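Local coordinates for Ice-binding protein (Colwellia, PDB 3WP9) that binds to the surface of ice crystals, inhibits their growth and prevents small ice grains from recrystallising into larger ones, at residues G21-Y26 with A43-C48; Y26-T31 with C48-G53; A54-D59 with C66-P71; G194-G199 with T213-T218. One frame throughout, in Å; residues are numbered along the deposited sequence.

Contact 1: residues G21-Y26 with A43-C48; sequences GITDVY and ALLLNC
I22 is the residue round which these two segments close, gripped through its backbone and packed through its side chain. Its N-H reaches A43 O at 3.0 Å and its carbonyl O receives L45 N at 2.8 Å, so the backbone makes a single bridge opposite L44. The I22 side chain runs beside that of L44 in the same direction, CD1 lying 4.1 Å from L44 CG. With CG1 beside the backbone N (chi1 -60°), CG2 stands anti to that N and meets L46 CD1. L46 spreads its two methyls between two partners: CD1 takes I22, while CD2 sits 3.8 Å from D24 CG, the two side chains crossing at about a right angle. D24 keeps CG anti to its own N (chi1 178°), and its OD1 hydrogen-bonds S28 OG. Water 1 donates to D24 O and to L45 O, joining the backbones where they begin to part. At G21, a side chain would clash with A43 O. The surroundings belong to a right-handed beta-helix: strand 22-25 is paired on its other side with strand 207-210, I22 also touches V34 of strand 33-36, and L44 and L46 both pack on M55 of strand 55-57.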
loop_
_atom_site.group_PDB
_atom_site.type_symbol
_atom_site.label_atom_id
_atom_site.label_comp_id
_atom_site.label_asym_id
_atom_site.label_seq_id
_atom_site.Cartn_x
_atom_site.Cartn_y
_atom_site.Cartn_z
ATOM N N GLY A 21 -13.264 -5.761 3.299
ATOM C CA GLY A 21 -13.384 -5.221 4.597
ATOM C C GLY A 21 -12.081 -4.603 5.059
ATOM O O GLY A 21 -11.002 -4.868 4.453
ATOM N N ILE A 22 -12.202 -3.827 6.098
ATOM C CA ILE A 22 -11.029 -3.214 6.753
ATOM C C ILE A 22 -11.201 -3.439 8.254
ATOM O O ILE A 22 -12.239 -3.060 8.841
ATOM C CB ILE A 22 -10.922 -1.701 6.479
ATOM C CG1 ILE A 22 -10.797 -1.354 4.985
ATOM C CG2 ILE A 22 -9.796 -1.146 7.300
ATOM C CD1 ILE A 22 -10.776 0.159 4.778
ATOM N N THR A 23 -10.203 -4.095 8.897
ATOM C CA THR A 23 -10.312 -4.356 10.343
ATOM C C THR A 23 -9.323 -3.459 11.096
ATOM O O THR A 23 -8.302 -3.007 10.527
ATOM C CB THR A 23 -10.068 -5.816 10.774
ATOM O OG1 THR A 23 -8.734 -6.170 10.518
ATOM C CG2 THR A 23 -10.908 -6.797 10.000
ATOM N N ASP A 24 -9.583 -3.232 12.363
ATOM C CA ASP A 24 -8.732 -2.391 13.121
ATOM C C ASP A 24 -8.707 -2.685 14.614
ATOM O O ASP A 24 -9.770 -2.824 15.262
ATOM C CB ASP A 24 -9.239 -0.963 12.929
ATOM C CG ASP A 24 -8.419 0.083 13.745
ATOM O OD1 ASP A 24 -7.223 0.264 13.478
ATOM O OD2 ASP A 24 -8.988 0.759 14.637
ATOM N N VAL A 25 -7.508 -2.660 15.182
ATOM C CA VAL A 25 -7.312 -2.664 16.623
ATOM C C VAL A 25 -7.008 -1.218 16.976
ATOM O O VAL A 25 -5.990 -0.684 16.610
ATOM C CB VAL A 25 -6.150 -3.602 17.056
ATOM C CG1 VAL A 25 -5.907 -3.448 18.549
ATOM C CG2 VAL A 25 -6.415 -5.089 16.649
ATOM N N TYR A 26 -8.004 -0.588 17.612
ATOM C CA TYR A 26 -8.049 0.848 17.945
ATOM C C TYR A 26 -6.946 1.185 18.966
ATOM O O TYR A 26 -6.617 0.379 19.836
ATOM C CB TYR A 26 -9.426 1.105 18.587
ATOM C CG TYR A 26 -9.777 2.531 18.873
ATOM C CD1 TYR A 26 -10.460 3.299 17.912
ATOM C CD2 TYR A 26 -9.474 3.115 20.106
ATOM C CE1 TYR A 26 -10.813 4.634 18.138
ATOM C CE2 TYR A 26 -9.825 4.454 20.354
ATOM C CZ TYR A 26 -10.470 5.212 19.364
ATOM O OH TYR A 26 -10.804 6.542 19.588
ATOM N N ALA A 43 -18.576 -4.275 6.922
ATOM C CA ALA A 43 -17.214 -4.912 6.978
ATOM C C ALA A 43 -16.129 -3.800 7.093
ATOM O O ALA A 43 -14.953 -4.127 7.174
ATOM C CB ALA A 43 -17.028 -5.777 5.759
ATOM N N LEU A 44 -16.515 -2.517 7.114
ATOM C CA LEU A 44 -15.485 -1.441 7.314
ATOM C C LEU A 44 -15.518 -1.081 8.775
ATOM O O LEU A 44 -16.431 -0.407 9.243
ATOM C CB LEU A 44 -15.836 -0.250 6.380
ATOM C CG LEU A 44 -14.649 0.622 5.957
ATOM C CD1 LEU A 44 -15.231 1.665 4.977
ATOM C CD2 LEU A 44 -13.989 1.352 7.138
ATOM N N LEU A 45 -14.556 -1.621 9.547
ATOM C CA LEU A 45 -14.610 -1.564 11.014
ATOM C C LEU A 45 -13.632 -0.568 11.542
ATOM O O LEU A 45 -12.901 -0.860 12.479
ATOM C CB LEU A 45 -14.198 -2.924 11.586
ATOM C CG LEU A 45 -15.029 -4.103 11.066
ATOM C CD1 LEU A 45 -14.382 -5.425 11.581
ATOM C CD2 LEU A 45 -16.509 -3.982 11.375
ATOM N N LEU A 46 -13.440 0.557 10.868
ATOM C CA LEU A 46 -12.772 1.679 11.536
ATOM C C LEU A 46 -13.834 2.609 12.110
ATOM O O LEU A 46 -15.001 2.685 11.568
ATOM C CB LEU A 46 -12.010 2.523 10.462
ATOM C CG LEU A 46 -10.643 1.992 9.973
ATOM C CD1 LEU A 46 -10.196 2.572 8.634
ATOM C CD2 LEU A 46 -9.603 2.393 11.031
ATOM N N ASN A 47 -13.413 3.358 13.133
ATOM C CA ASN A 47 -14.272 4.314 13.832
ATOM C C ASN A 47 -14.096 5.646 13.089
ATOM O O ASN A 47 -13.056 5.913 12.561
ATOM C CB ASN A 47 -13.904 4.463 15.306
ATOM C CG ASN A 47 -14.945 5.278 16.084
ATOM O OD1 ASN A 47 -15.082 6.506 15.903
ATOM N ND2 ASN A 47 -15.717 4.594 16.921
ATOM N N CYS A 48 -15.176 6.435 12.988
ATOM C CA CYS A 48 -15.111 7.691 12.276
ATOM C C CYS A 48 -13.992 8.560 12.829
ATOM O O CYS A 48 -13.335 9.302 12.080
ATOM C CB CYS A 48 -16.484 8.362 12.334
ATOM S SG CYS A 48 -17.632 7.515 11.225
HETATM O O HOH W 1 -12.127 -3.185 13.928
#

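Contact 2: residues Y26-T31 with C48-G53; sequences YPSTVT and CDEVTG
Y26 meets D49 OD1 at the edge of its ring, while the E50 carboxylate comes against CD1 of the same ring. D49 OD1 lies close to the ring plane, 3.2 Å from Y26 CE1, and accepts a long hydrogen bond from Y26 OH at 3.3 Å. The hydroxyl comes to it from 52° above the carboxylate plane, and the two side chains cross at about a right angle. The E50 carboxylate is turned 55° against the ring. P27, which follows a cis peptide bond, lays its CB over one face of the same ring, offset toward the rim. E50 OE1 takes S28 N at 2.9 Å, although OE1 itself is placed doubtfully close to D24 OD2, and OE2 hydrogen-bonds N47 N. Beyond this polar cluster the segments pair like neighbouring coils of the right-handed beta-helix: V30 N gives to E50 O at 2.8 Å, and V30 O receives T52 N at 2.9 Å. Strand 29-31 is the outermost of its parallel sheet, with strand 213-215 on its other side, so 48-53 continues the pairing past the sheet's edge by a single bridge. V30 CB faces V51 CG2 at 4.4 Å, and T52 OG1 comes within 3.5 Å of T31 CG2.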
loop_
_atom_site.group_PDB
_atom_site.type_symbol
_atom_site.label_atom_id
_atom_site.label_comp_id
_atom_site.label_asym_id
_atom_site.label_seq_id
_atom_site.Cartn_x
_atom_site.Cartn_y
_atom_site.Cartn_z
ATOM N N TYR A 26 -8.004 -0.588 17.612
ATOM C CA TYR A 26 -8.049 0.848 17.945
ATOM C C TYR A 26 -6.946 1.185 18.966
ATOM O O TYR A 26 -6.617 0.379 19.836
ATOM C CB TYR A 26 -9.426 1.105 18.587
ATOM C CG TYR A 26 -9.777 2.531 18.873
ATOM C CD1 TYR A 26 -10.460 3.299 17.912
ATOM C CD2 TYR A 26 -9.474 3.115 20.106
ATOM C CE1 TYR A 26 -10.813 4.634 18.138
ATOM C CE2 TYR A 26 -9.825 4.454 20.354
ATOM C CZ TYR A 26 -10.470 5.212 19.364
ATOM O OH TYR A 26 -10.804 6.542 19.588
ATOM N N PRO A 27 -6.375 2.376 18.886
ATOM C CA PRO A 27 -6.667 3.405 17.858
ATOM C C PRO A 27 -5.602 3.506 16.756
ATOM O O PRO A 27 -4.410 3.392 17.048
ATOM C CB PRO A 27 -6.571 4.705 18.687
ATOM C CG PRO A 27 -5.448 4.458 19.652
ATOM C CD PRO A 27 -5.582 2.924 20.004
ATOM N N SER A 28 -6.057 3.743 15.540
ATOM C CA SER A 28 -5.199 3.981 14.423
ATOM C C SER A 28 -5.549 5.368 13.971
ATOM O O SER A 28 -6.574 5.894 14.402
ATOM C CB SER A 28 -5.525 2.988 13.302
ATOM O OG SER A 28 -4.962 1.750 13.710
ATOM N N THR A 29 -4.704 5.942 13.148
ATOM C CA THR A 29 -4.996 7.212 12.501
ATOM C C THR A 29 -4.733 7.064 11.046
ATOM O O THR A 29 -3.612 6.643 10.637
ATOM C CB THR A 29 -4.036 8.279 13.014
ATOM O OG1 THR A 29 -4.264 8.465 14.410
ATOM C CG2 THR A 29 -4.343 9.612 12.348
ATOM N N VAL A 30 -5.731 7.323 10.224
ATOM C CA VAL A 30 -5.590 7.219 8.793
ATOM C C VAL A 30 -5.807 8.640 8.246
ATOM O O VAL A 30 -6.883 9.171 8.454
ATOM C CB VAL A 30 -6.623 6.248 8.167
ATOM C CG1 VAL A 30 -6.439 6.167 6.678
ATOM C CG2 VAL A 30 -6.436 4.872 8.822
ATOM N N THR A 31 -4.753 9.243 7.701
ATOM C CA THR A 31 -4.942 10.574 7.063
ATOM C C THR A 31 -5.122 10.343 5.566
ATOM O O THR A 31 -4.121 10.064 4.885
ATOM C CB THR A 31 -3.690 11.436 7.290
ATOM O OG1 THR A 31 -3.476 11.642 8.704
ATOM C CG2 THR A 31 -3.875 12.804 6.630
ATOM N N CYS A 48 -15.176 6.435 12.988
ATOM C CA CYS A 48 -15.111 7.691 12.276
ATOM C C CYS A 48 -13.992 8.560 12.829
ATOM O O CYS A 48 -13.335 9.302 12.080
ATOM C CB CYS A 48 -16.484 8.362 12.334
ATOM S SG CYS A 48 -17.632 7.515 11.225
ATOM N N ASP A 49 -13.688 8.440 14.107
ATOM C CA ASP A 49 -12.599 9.266 14.690
ATOM C C ASP A 49 -11.177 8.814 14.305
ATOM O O ASP A 49 -10.174 9.479 14.581
ATOM C CB ASP A 49 -12.754 9.446 16.206
ATOM C CG ASP A 49 -12.840 8.101 16.986
ATOM O OD1 ASP A 49 -12.131 7.111 16.675
ATOM O OD2 ASP A 49 -13.642 8.026 17.953
ATOM N N GLU A 50 -11.072 7.687 13.639
ATOM C CA GLU A 50 -9.764 7.245 13.214
ATOM C C GLU A 50 -9.414 7.676 11.770
ATOM O O GLU A 50 -8.284 7.405 11.332
ATOM C CB GLU A 50 -9.636 5.695 13.324
ATOM C CG GLU A 50 -9.887 5.196 14.727
ATOM C CD GLU A 50 -9.930 3.690 14.759
ATOM O OE1 GLU A 50 -8.840 3.086 15.020
ATOM O OE2 GLU A 50 -11.019 3.125 14.442
ATOM N N VAL A 51 -10.340 8.299 11.028
ATOM C CA VAL A 51 -10.107 8.626 9.624
ATOM C C VAL A 51 -10.205 10.179 9.504
ATOM O O VAL A 51 -11.241 10.753 9.898
ATOM C CB VAL A 51 -11.105 7.895 8.679
ATOM C CG1 VAL A 51 -10.842 8.203 7.216
ATOM C CG2 VAL A 51 -10.973 6.368 8.863
ATOM N N THR A 52 -9.128 10.844 9.063
ATOM C CA THR A 52 -9.318 12.289 8.772
ATOM C C THR A 52 -9.969 12.675 7.453
ATOM O O THR A 52 -10.466 13.810 7.351
ATOM C CB THR A 52 -8.032 13.057 8.864
ATOM O OG1 THR A 52 -7.172 12.582 7.804
ATOM C CG2 THR A 52 -7.428 12.906 10.305
ATOM N N GLY A 53 -9.968 11.830 6.435
ATOM C CA GLY A 53 -10.751 12.056 5.239
ATOM C C GLY A 53 -12.134 11.441 5.240
ATOM O O GLY A 53 -12.813 11.423 6.265
#

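Contact 3: residues A54-D59 with C66-P71; sequences AMYTVD and CSINSP
Y56 and I68 lie side by side and point the same way, the ring's CD1 3.9 Å from I68 CB, with A54 CB touching I68 CD1. Y56 and I68 belong to one face of the parallel sheet of the right-handed beta-helix, where strand 67-69 is outermost and 55-57 its neighbour. Y56 CD1 also meets S70 CB at 3.5 Å, and the ring continues onto L73 and L74 of helix 71-89. An alanine at Y56 would probably open a gap between I68, S70 and the helix, leaving the I68 side chain freer to turn. On the other face, the M55 chain bends at its end (chi3 -70°) and brings CE within 3.9 Å of C66 SG, disulfide-bonded to C48. T57 CG2 packs there on S67 CB. In the backbone, T57 N gives to I68 O at 2.9 Å, and T57 O receives S70 N at 2.8 Å. Toward the polar edge, D59 OD2 hydrogen-bonds the hydroxyl of T40, an ice-binding position by similarity, while OD1 takes A61 N and G41 N. S67 OG is hydrogen-bonded to P63 O, and water 3 donates to that OG and, at 2.8 Å, to T57 OG1.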
loop_
_atom_site.group_PDB
_atom_site.type_symbol
_atom_site.label_atom_id
_atom_site.label_comp_id
_atom_site.label_asym_id
_atom_site.label_seq_id
_atom_site.Cartn_x
_atom_site.Cartn_y
_atom_site.Cartn_z
ATOM N N ALA A 54 -12.560 10.971 4.079
ATOM C CA ALA A 54 -13.899 10.442 3.884
ATOM C C ALA A 54 -13.809 8.934 4.004
ATOM O O ALA A 54 -12.750 8.341 3.706
ATOM C CB ALA A 54 -14.414 10.757 2.503
ATOM N N MET A 55 -14.921 8.340 4.379
ATOM C CA MET A 55 -15.057 6.897 4.454
ATOM C C MET A 55 -16.221 6.546 3.564
ATOM O O MET A 55 -17.348 7.028 3.839
ATOM C CB MET A 55 -15.373 6.521 5.907
ATOM C CG MET A 55 -15.408 5.039 6.157
ATOM S SD MET A 55 -15.957 4.725 7.874
ATOM C CE MET A 55 -14.566 5.307 8.792
ATOM N N TYR A 56 -15.973 5.741 2.505
ATOM C CA TYR A 56 -16.955 5.394 1.565
ATOM C C TYR A 56 -17.391 3.981 1.689
ATOM O O TYR A 56 -16.517 3.063 1.727
ATOM C CB TYR A 56 -16.347 5.601 0.168
ATOM C CG TYR A 56 -16.166 7.063 -0.154
ATOM C CD1 TYR A 56 -17.270 7.868 -0.434
ATOM C CD2 TYR A 56 -14.889 7.653 -0.124
ATOM C CE1 TYR A 56 -17.106 9.237 -0.696
ATOM C CE2 TYR A 56 -14.703 8.994 -0.427
ATOM C CZ TYR A 56 -15.811 9.774 -0.668
ATOM O OH TYR A 56 -15.626 11.106 -0.938
ATOM N N THR A 57 -18.705 3.764 1.622
ATOM C CA THR A 57 -19.268 2.404 1.562
ATOM C C THR A 57 -20.219 2.176 0.406
ATOM O O THR A 57 -20.707 3.157 -0.191
ATOM C CB THR A 57 -19.926 2.025 2.926
ATOM O OG1 THR A 57 -20.939 2.984 3.241
ATOM C CG2 THR A 57 -18.904 2.176 4.091
ATOM N N VAL A 58 -20.473 0.905 0.086
ATOM C CA VAL A 58 -21.409 0.573 -0.943
ATOM C C VAL A 58 -22.875 0.809 -0.518
ATOM O O VAL A 58 -23.754 0.842 -1.381
ATOM C CB VAL A 58 -21.221 -0.835 -1.443
ATOM C CG1 VAL A 58 -19.791 -1.032 -1.846
ATOM C CG2 VAL A 58 -21.607 -1.920 -0.410
ATOM N N ASP A 59 -23.146 0.991 0.783
ATOM C CA ASP A 59 -24.523 0.964 1.257
ATOM C C ASP A 59 -24.570 1.839 2.478
ATOM O O ASP A 59 -23.669 2.706 2.669
ATOM C CB ASP A 59 -24.979 -0.499 1.505
ATOM C CG ASP A 59 -24.104 -1.239 2.516
ATOM O OD1 ASP A 59 -23.318 -0.616 3.250
ATOM O OD2 ASP A 59 -24.218 -2.486 2.587
ATOM N N CYS A 66 -20.132 9.226 9.889
ATOM C CA CYS A 66 -19.339 9.782 8.796
ATOM C C CYS A 66 -19.382 9.011 7.472
ATOM O O CYS A 66 -19.032 9.569 6.428
ATOM C CB CYS A 66 -17.898 9.898 9.256
ATOM S SG CYS A 66 -17.114 8.245 9.358
ATOM N N SER A 67 -19.794 7.746 7.452
ATOM C CA SER A 67 -19.613 7.046 6.185
ATOM C C SER A 67 -20.581 7.564 5.117
ATOM O O SER A 67 -21.678 8.063 5.451
ATOM C CB SER A 67 -19.700 5.526 6.320
ATOM O OG SER A 67 -20.991 5.110 6.759
ATOM N N ILE A 68 -20.180 7.400 3.850
ATOM C CA ILE A 68 -20.906 7.968 2.702
ATOM C C ILE A 68 -21.271 6.854 1.742
ATOM O O ILE A 68 -20.408 6.047 1.312
ATOM C CB ILE A 68 -20.030 9.012 2.012
ATOM C CG1 ILE A 68 -19.826 10.196 2.985
ATOM C CG2 ILE A 68 -20.730 9.395 0.711
ATOM C CD1 ILE A 68 -18.561 11.014 2.787
ATOM N N ASN A 69 -22.567 6.724 1.518
ATOM C CA ASN A 69 -23.085 5.698 0.618
ATOM C C ASN A 69 -22.748 6.134 -0.819
ATOM O O ASN A 69 -23.392 7.024 -1.378
ATOM C CB ASN A 69 -24.616 5.589 0.824
ATOM C CG ASN A 69 -25.223 4.391 0.143
ATOM O OD1 ASN A 69 -24.661 3.863 -0.812
ATOM N ND2 ASN A 69 -26.383 3.934 0.631
ATOM N N SER A 70 -21.684 5.555 -1.378
ATOM C CA SER A 70 -21.150 5.990 -2.664
ATOM C C SER A 70 -20.662 4.797 -3.481
ATOM O O SER A 70 -19.452 4.732 -3.795
ATOM C CB SER A 70 -19.998 6.975 -2.421
ATOM O OG SER A 70 -19.868 7.892 -3.467
ATOM N N PRO A 71 -21.588 3.872 -3.848
ATOM C CA PRO A 71 -21.237 2.607 -4.498
ATOM C C PRO A 71 -20.599 2.779 -5.849
ATOM O O PRO A 71 -19.722 1.990 -6.233
ATOM C CB PRO A 71 -22.568 1.866 -4.594
ATOM C CG PRO A 71 -23.589 2.969 -4.652
ATOM C CD PRO A 71 -23.041 3.961 -3.647
HETATM O O HOH W 2 -16.714 10.231 5.658
HETATM O O HOH W 3 -22.628 3.477 5.387
#

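Contact 4: residues G194-G199 with T213-T218; sequences GTTVNG and TINAPT
N198 and N215 join their amides across adjacent strands: N215 ND2 gives to N198 OD1 at 2.9 Å, an almost straight bond (165° at the hydrogen). The two side chains run alongside one another in the same direction, both with CG anti to the carbonyl carbon, and their amide planes are only 22° apart. N198 OD1 lies almost in the N215 amide plane, whereas the donor sits tilted from the plane of the N198 C=O. Along the same face, T196 and T213 are also side by side, and water 4 spans their hydroxyls, 3.0 Å from T196 OG1 and 2.8 Å from T213 OG1, while donating to G194 O. Facing the other way, V197 CG2 packs against I214 CD1 at 3.8 Å, and I214 goes on to touch L201 and T15.

This pairing rests on a regular parallel ladder: V197 N to T213 O, N215 N to V197 O and G199 N to N215 O, each 2.8 Å. Further out, E180 OE2 holds N198 ND2, so the N198 amide is gripped at both ends, which would hold its rotation. An alanine at N198 would probably leave N215 ND2 and the E180 carboxylate each without this partner and the N215 amide freer to turn. T195 OG1, just before the strand, hydrogen-bonds G174 O and A177 N. After N198 the chain turns a corner at G199, with P217 CD 3.5 Å from G199 O. Stacked like residues on successive parallel coils are characteristic of a beta-helix, and G194, T195 and T196 belong to an ice-binding motif assigned by similarity.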
loop_
_atom_site.group_PDB
_atom_site.type_symbol
_atom_site.label_atom_id
_atom_site.label_comp_id
_atom_site.label_asym_id
_atom_site.label_seq_id
_atom_site.Cartn_x
_atom_site.Cartn_y
_atom_site.Cartn_z
ATOM N N GLY A 194 1.539 -0.543 15.857
ATOM C CA GLY A 194 2.424 0.618 15.947
ATOM C C GLY A 194 3.129 1.049 14.698
ATOM O O GLY A 194 3.770 2.155 14.659
ATOM N N THR A 195 3.025 0.273 13.624
ATOM C CA THR A 195 3.735 0.600 12.403
ATOM C C THR A 195 3.152 1.832 11.686
ATOM O O THR A 195 1.963 2.130 11.756
ATOM C CB THR A 195 3.716 -0.666 11.505
ATOM O OG1 THR A 195 4.597 -1.595 12.132
ATOM C CG2 THR A 195 4.127 -0.453 10.024
ATOM N N THR A 196 4.064 2.525 10.985
ATOM C CA THR A 196 3.629 3.649 10.179
ATOM C C THR A 196 3.785 3.300 8.691
ATOM O O THR A 196 4.782 2.632 8.280
ATOM C CB THR A 196 4.622 4.791 10.409
ATOM O OG1 THR A 196 4.485 5.203 11.766
ATOM C CG2 THR A 196 4.302 6.007 9.455
ATOM N N VAL A 197 2.760 3.675 7.927
ATOM C CA VAL A 197 2.877 3.494 6.513
ATOM C C VAL A 197 2.680 4.899 5.845
ATOM O O VAL A 197 1.706 5.563 6.118
ATOM C CB VAL A 197 1.772 2.559 5.976
ATOM C CG1 VAL A 197 1.805 2.577 4.433
ATOM C CG2 VAL A 197 1.974 1.166 6.599
ATOM N N ASN A 198 3.609 5.284 4.971
ATOM C CA ASN A 198 3.372 6.435 4.097
ATOM C C ASN A 198 3.183 5.891 2.705
ATOM O O ASN A 198 4.140 5.366 2.096
ATOM C CB ASN A 198 4.629 7.325 4.117
ATOM C CG ASN A 198 4.799 8.015 5.456
ATOM O OD1 ASN A 198 3.908 8.711 5.913
ATOM N ND2 ASN A 198 5.947 7.755 6.131
ATOM N N GLY A 199 1.943 5.901 2.258
ATOM C CA GLY A 199 1.605 5.084 1.137
ATOM C C GLY A 199 0.146 4.875 0.979
ATOM O O GLY A 199 -0.675 5.590 1.553
ATOM N N THR A 213 -0.378 4.250 12.078
ATOM C CA THR A 213 -0.525 5.581 11.449
ATOM C C THR A 213 -0.346 5.298 9.987
ATOM O O THR A 213 0.718 4.829 9.541
ATOM C CB THR A 213 0.621 6.431 11.902
ATOM O OG1 THR A 213 0.559 6.595 13.334
ATOM C CG2 THR A 213 0.528 7.843 11.213
ATOM N N ILE A 214 -1.407 5.530 9.219
ATOM C CA ILE A 214 -1.386 5.303 7.824
ATOM C C ILE A 214 -1.608 6.669 7.127
ATOM O O ILE A 214 -2.713 7.247 7.287
ATOM C CB ILE A 214 -2.492 4.307 7.381
ATOM C CG1 ILE A 214 -2.496 2.996 8.268
ATOM C CG2 ILE A 214 -2.366 4.000 5.893
ATOM C CD1 ILE A 214 -1.328 2.049 8.181
ATOM N N ASN A 215 -0.583 7.105 6.367
ATOM C CA ASN A 215 -0.662 8.451 5.721
ATOM C C ASN A 215 -0.664 8.365 4.207
ATOM O O ASN A 215 0.201 7.665 3.637
ATOM C CB ASN A 215 0.583 9.243 6.082
ATOM C CG ASN A 215 0.770 9.472 7.571
ATOM O OD1 ASN A 215 -0.168 9.817 8.263
ATOM N ND2 ASN A 215 1.987 9.309 8.048
ATOM N N ALA A 216 -1.579 9.101 3.543
ATOM C CA ALA A 216 -1.423 9.218 2.098
ATOM C C ALA A 216 -0.009 9.779 1.788
ATOM O O ALA A 216 0.550 10.562 2.576
ATOM C CB ALA A 216 -2.491 10.095 1.495
ATOM N N PRO A 217 0.623 9.328 0.683
ATOM C CA PRO A 217 1.996 9.742 0.341
ATOM C C PRO A 217 1.965 11.145 -0.280
ATOM O O PRO A 217 1.007 11.535 -0.921
ATOM C CB PRO A 217 2.444 8.695 -0.683
ATOM C CG PRO A 217 1.136 8.254 -1.314
ATOM C CD PRO A 217 0.031 8.425 -0.334
ATOM N N THR A 218 2.987 11.917 -0.038
ATOM C CA THR A 218 2.804 13.304 -0.488
ATOM C C THR A 218 3.211 13.447 -1.943
ATOM O O THR A 218 3.963 12.601 -2.509
ATOM C CB THR A 218 3.545 14.317 0.360
ATOM O OG1 THR A 218 4.909 13.911 0.412
ATOM C CG2 THR A 218 2.882 14.428 1.760
HETATM O O HOH W 4 2.529 4.673 14.024
#

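In the fold
From the N terminus, strand 22-25 opens contact 1 and strand 29-31 opens contact 2. The chain passes through strand 33-36 and returns in the loop 43-53, which closes both in the same order, so the two cross and share Y26 and C48. Contact 3 follows in series, a short loop joining strands 55-57 and 67-69 at the end of the ten-stranded sheet; the C48–C66 disulfide and L44 packing on M55 tie it back to contact 1. Contact 4 closes much later, between two late coils, and meets contact 2 through backbone bonds of T29 and T31 with I214. The N-terminal strands thus pair with the C-terminal coils, while 43-53 covers their other edge.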